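Local coordinates for alpha-galactosidase (PDB 3MI6), which probably hydrolyses terminal, non-reducing alpha-D-galactose residues from alpha-galactosides, as a family 36 glycoside hydrolase, at residues 221-233 against 526-538. Sequence-based numbering, arbitrary orientation.
Sequences LRMASSHQQNPFM and SCASGGGRFDLGM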
loop_
_atom_site.group_PDB
_atom_site.type_symbol
_atom_site.label_atom_id
_atom_site.label_comp_id
_atom_site.label_asym_id
_atom_site.label_seq_id
_atom_site.Cartn_x
_atom_site.Cartn_y
_atom_site.Cartn_z
ATOM N N LEU D 221 10.266 4.520 30.168
ATOM C CA LEU D 221 11.214 4.248 31.246
ATOM C C LEU D 221 11.587 5.516 31.946
ATOM O O LEU D 221 12.628 5.574 32.587
ATOM C CB LEU D 221 12.493 3.673 30.687
ATOM C CG LEU D 221 12.241 2.298 30.115
ATOM C CD1 LEU D 221 13.412 1.844 29.240
ATOM C CD2 LEU D 221 11.967 1.374 31.290
ATOM N N ARG D 222 10.755 6.541 31.836
ATOM C CA ARG D 222 11.163 7.858 32.309
ATOM C C ARG D 222 10.412 8.378 33.537
ATOM O O ARG D 222 10.406 9.585 33.787
ATOM C CB ARG D 222 11.059 8.867 31.171
ATOM C CG ARG D 222 11.336 8.261 29.800
ATOM C CD ARG D 222 10.709 9.112 28.681
ATOM N NE ARG D 222 11.665 10.054 28.107
ATOM C CZ ARG D 222 12.298 9.850 26.958
ATOM N NH1 ARG D 222 12.054 8.739 26.261
ATOM N NH2 ARG D 222 13.153 10.762 26.510
HETATM N N MSE D 223 9.818 7.474 34.313
HETATM C CA MSE D 223 8.998 7.853 35.480
HETATM C C MSE D 223 7.882 8.871 35.161
HETATM O O MSE D 223 7.490 9.688 36.014
HETATM C CB MSE D 223 9.858 8.403 36.610
HETATM C CG MSE D 223 10.541 7.389 37.500
HETATM SE SE MSE D 223 11.516 8.372 38.926
HETATM C CE MSE D 223 12.285 6.838 39.834
ATOM N N ALA D 224 7.401 8.817 33.926
ATOM C CA ALA D 224 6.237 9.563 33.482
ATOM C C ALA D 224 5.777 8.855 32.231
ATOM O O ALA D 224 6.592 8.226 31.547
ATOM C CB ALA D 224 6.600 10.985 33.159
ATOM N N SER D 225 4.479 8.907 31.948
ATOM C CA SER D 225 4.019 8.571 30.612
ATOM C C SER D 225 4.753 9.650 29.865
ATOM O O SER D 225 4.907 10.745 30.389
ATOM C CB SER D 225 2.516 8.781 30.516
ATOM O OG SER D 225 2.160 10.040 31.077
ATOM N N SER D 226 5.259 9.398 28.678
ATOM C CA SER D 226 6.172 10.413 28.152
ATOM C C SER D 226 5.561 11.495 27.230
ATOM O O SER D 226 4.364 11.523 26.987
ATOM C CB SER D 226 7.351 9.715 27.471
ATOM O OG SER D 226 6.899 8.615 26.698
ATOM N N HIS D 227 6.405 12.412 26.770
ATOM C CA HIS D 227 6.151 13.140 25.535
ATOM C C HIS D 227 6.199 12.119 24.391
ATOM O O HIS D 227 5.468 12.218 23.427
ATOM C CB HIS D 227 7.238 14.206 25.264
ATOM C CG HIS D 227 7.259 15.341 26.247
ATOM N ND1 HIS D 227 8.097 15.362 27.346
ATOM C CD2 HIS D 227 6.554 16.499 26.292
ATOM C CE1 HIS D 227 7.898 16.477 28.028
ATOM N NE2 HIS D 227 6.968 17.184 27.409
ATOM N N GLN D 228 7.061 11.119 24.530
ATOM C CA GLN D 228 7.426 10.247 23.425
ATOM C C GLN D 228 6.338 9.268 23.014
ATOM O O GLN D 228 6.086 9.090 21.827
ATOM C CB GLN D 228 8.707 9.490 23.774
ATOM C CG GLN D 228 9.966 10.374 23.860
ATOM C CD GLN D 228 9.912 11.378 24.996
ATOM O OE1 GLN D 228 10.404 12.507 24.870
ATOM N NE2 GLN D 228 9.306 10.982 26.107
ATOM N N GLN D 229 5.710 8.618 23.991
ATOM C CA GLN D 229 4.652 7.635 23.733
ATOM C C GLN D 229 3.548 7.819 24.755
ATOM O O GLN D 229 3.826 7.915 25.941
ATOM C CB GLN D 229 5.177 6.202 23.862
ATOM C CG GLN D 229 6.435 5.891 23.057
ATOM C CD GLN D 229 6.176 5.729 21.567
ATOM O OE1 GLN D 229 5.037 5.836 21.097
ATOM N NE2 GLN D 229 7.244 5.446 20.813
ATOM N N ASN D 230 2.299 7.868 24.304
ATOM C CA ASN D 230 1.164 7.947 25.217
ATOM C C ASN D 230 0.591 6.575 25.522
ATOM O O ASN D 230 0.635 5.688 24.666
ATOM C CB ASN D 230 0.052 8.812 24.629
ATOM C CG ASN D 230 -0.981 9.167 25.652
ATOM O OD1 ASN D 230 -0.886 10.205 26.300
ATOM N ND2 ASN D 230 -1.950 8.289 25.847
ATOM N N PRO D 231 0.038 6.399 26.736
ATOM C CA PRO D 231 -0.532 5.114 27.170
ATOM C C PRO D 231 -1.745 4.665 26.363
ATOM O O PRO D 231 -2.075 3.487 26.400
ATOM C CB PRO D 231 -0.954 5.387 28.618
ATOM C CG PRO D 231 -0.077 6.505 29.064
ATOM C CD PRO D 231 0.122 7.363 27.848
ATOM N N PHE D 232 -2.404 5.576 25.656
ATOM C CA PHE D 232 -3.589 5.211 24.873
ATOM C C PHE D 232 -3.300 4.630 23.483
ATOM O O PHE D 232 -2.511 5.177 22.716
ATOM C CB PHE D 232 -4.516 6.406 24.701
ATOM C CG PHE D 232 -5.644 6.134 23.782
ATOM C CD1 PHE D 232 -6.668 5.280 24.170
ATOM C CD2 PHE D 232 -5.673 6.690 22.515
ATOM C CE1 PHE D 232 -7.723 4.998 23.308
ATOM C CE2 PHE D 232 -6.726 6.428 21.645
ATOM C CZ PHE D 232 -7.757 5.578 22.038
HETATM N N MSE D 233 -3.970 3.542 23.137
HETATM C CA MSE D 233 -3.742 2.922 21.837
HETATM C C MSE D 233 -5.020 2.292 21.342
HETATM O O MSE D 233 -5.966 2.136 22.115
HETATM C CB MSE D 233 -2.681 1.842 21.954
HETATM C CG MSE D 233 -3.084 0.718 22.873
HETATM SE SE MSE D 233 -1.823 -0.765 22.887
HETATM C CE MSE D 233 -2.572 -1.842 21.457
ATOM N N SER D 526 -2.463 20.449 35.094
ATOM C CA SER D 526 -1.284 19.594 35.073
ATOM C C SER D 526 -0.324 20.024 33.947
ATOM O O SER D 526 -0.753 20.571 32.920
ATOM C CB SER D 526 -1.721 18.141 34.919
ATOM O OG SER D 526 -1.081 17.549 33.821
ATOM N N CYS D 527 0.974 19.814 34.141
ATOM C CA CYS D 527 1.942 20.224 33.133
ATOM C C CYS D 527 3.199 19.388 33.228
ATOM O O CYS D 527 3.532 18.899 34.295
ATOM C CB CYS D 527 2.282 21.705 33.303
ATOM S SG CYS D 527 3.269 22.423 31.971
ATOM N N ALA D 528 3.881 19.213 32.104
ATOM C CA ALA D 528 5.169 18.519 32.067
ATOM C C ALA D 528 5.913 18.922 30.804
ATOM O O ALA D 528 5.990 18.139 29.853
ATOM C CB ALA D 528 4.986 17.008 32.116
ATOM N N SER D 529 6.457 20.143 30.802
ATOM C CA SER D 529 7.092 20.698 29.614
ATOM C C SER D 529 6.091 20.634 28.466
ATOM O O SER D 529 6.442 20.300 27.331
ATOM C CB SER D 529 8.347 19.898 29.243
ATOM O OG SER D 529 9.461 20.287 30.013
ATOM N N GLY D 530 4.837 20.954 28.759
ATOM C CA GLY D 530 3.764 20.698 27.817
ATOM C C GLY D 530 3.167 19.355 28.148
ATOM O O GLY D 530 2.828 19.111 29.301
ATOM N N GLY D 531 3.063 18.468 27.167
ATOM C CA GLY D 531 2.303 17.239 27.357
ATOM C C GLY D 531 3.065 15.973 27.718
ATOM O O GLY D 531 2.734 14.893 27.246
ATOM N N GLY D 532 4.071 16.104 28.576
ATOM C CA GLY D 532 4.921 14.989 28.937
ATOM C C GLY D 532 4.322 14.065 29.987
ATOM O O GLY D 532 4.914 13.049 30.334
ATOM N N ARG D 533 3.158 14.421 30.519
ATOM C CA ARG D 533 2.447 13.526 31.429
ATOM C C ARG D 533 0.964 13.491 31.123
ATOM O O ARG D 533 0.161 13.186 31.981
ATOM C CB ARG D 533 2.671 13.926 32.884
ATOM C CG ARG D 533 3.778 13.162 33.554
ATOM C CD ARG D 533 3.405 12.828 34.967
ATOM N NE ARG D 533 3.350 14.007 35.837
ATOM C CZ ARG D 533 4.249 14.294 36.776
ATOM N NH1 ARG D 533 5.300 13.494 36.971
ATOM N NH2 ARG D 533 4.096 15.384 37.514
ATOM N N PHE D 534 0.615 13.785 29.882
ATOM C CA PHE D 534 -0.771 13.942 29.503
ATOM C C PHE D 534 -1.524 12.614 29.594
ATOM O O PHE D 534 -1.647 11.900 28.585
ATOM C CB PHE D 534 -0.829 14.471 28.070
ATOM C CG PHE D 534 -2.142 15.077 27.705
ATOM C CD1 PHE D 534 -3.194 14.284 27.334
ATOM C CD2 PHE D 534 -2.312 16.453 27.745
ATOM C CE1 PHE D 534 -4.395 14.845 27.011
ATOM C CE2 PHE D 534 -3.508 17.031 27.423
ATOM C CZ PHE D 534 -4.559 16.230 27.051
ATOM N N ASP D 535 -2.040 12.285 30.779
ATOM C CA ASP D 535 -2.643 10.972 30.972
ATOM C C ASP D 535 -3.782 10.905 31.987
ATOM O O ASP D 535 -3.971 11.796 32.786
ATOM C CB ASP D 535 -1.568 9.954 31.317
ATOM C CG ASP D 535 -0.865 10.271 32.614
ATOM O OD1 ASP D 535 -1.524 10.777 33.556
ATOM O OD2 ASP D 535 0.352 9.999 32.690
ATOM N N LEU D 536 -4.545 9.820 31.942
ATOM C CA LEU D 536 -5.730 9.684 32.778
ATOM C C LEU D 536 -5.366 9.804 34.260
ATOM O O LEU D 536 -6.168 10.254 35.076
ATOM C CB LEU D 536 -6.481 8.377 32.472
ATOM C CG LEU D 536 -6.984 8.168 31.020
ATOM C CD1 LEU D 536 -7.421 6.746 30.796
ATOM C CD2 LEU D 536 -8.097 9.111 30.614
ATOM N N GLY D 537 -4.138 9.433 34.596
ATOM C CA GLY D 537 -3.716 9.453 35.978
ATOM C C GLY D 537 -3.823 10.845 36.555
ATOM O O GLY D 537 -4.190 11.019 37.712
HETATM N N MSE D 538 -3.494 11.842 35.748
HETATM C CA MSE D 538 -3.484 13.214 36.224
HETATM C C MSE D 538 -4.847 13.890 36.117
HETATM O O MSE D 538 -5.133 14.803 36.888
HETATM C CB MSE D 538 -2.449 14.017 35.456
HETATM C CG MSE D 538 -1.081 13.400 35.490
HETATM SE SE MSE D 538 -0.124 13.847 37.146
HETATM C CE MSE D 538 -0.056 15.788 36.943
#
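H227 and G532 bring the two loops closest, their CA atoms 4.1 Å apart; the CA atoms of S225 and R533 lie 5.3 Å apart. The H227 ring lies flat on G532, whose CA sits 3.3 Å from the ring centroid, almost on the normal, a CH-pi contact. With CG anti to its carbonyl carbon (chi1 -67°), H227 sends NE2 to S529 O, a hydrogen bond of 3.2 Å in which NE2 lies above the carbonyl plane of S529. ND1 hydrogen-bonds Y483 OH. With an alanine at H227, G532 is likely to lose the ring over its CA, and S529 O and Y483 OH a hydrogen-bond partner. S225 OG faces D535 OD2 in a hydrogen bond whose modelled length is doubtful. D535 also N-caps helix 536-539: its OD1 accepts from M538 N at 3.1 Å and hydrogen-bonds S255 OG. A224 CB rests on R533 CG, 3.6 Å away, while the guanidinium of R533 forms a salt bridge with E416. S529 OG hydrogen-bonds ND2 of N481, predicted to bind substrate, and S529 N hydrogen-bonds OD1 of D479, the predicted nucleophile. The contact thus joins the loop between strands 214-219 and 233-236 of the N-terminal beta domain to the loop after barrel strand 523-526, beside the predicted active site.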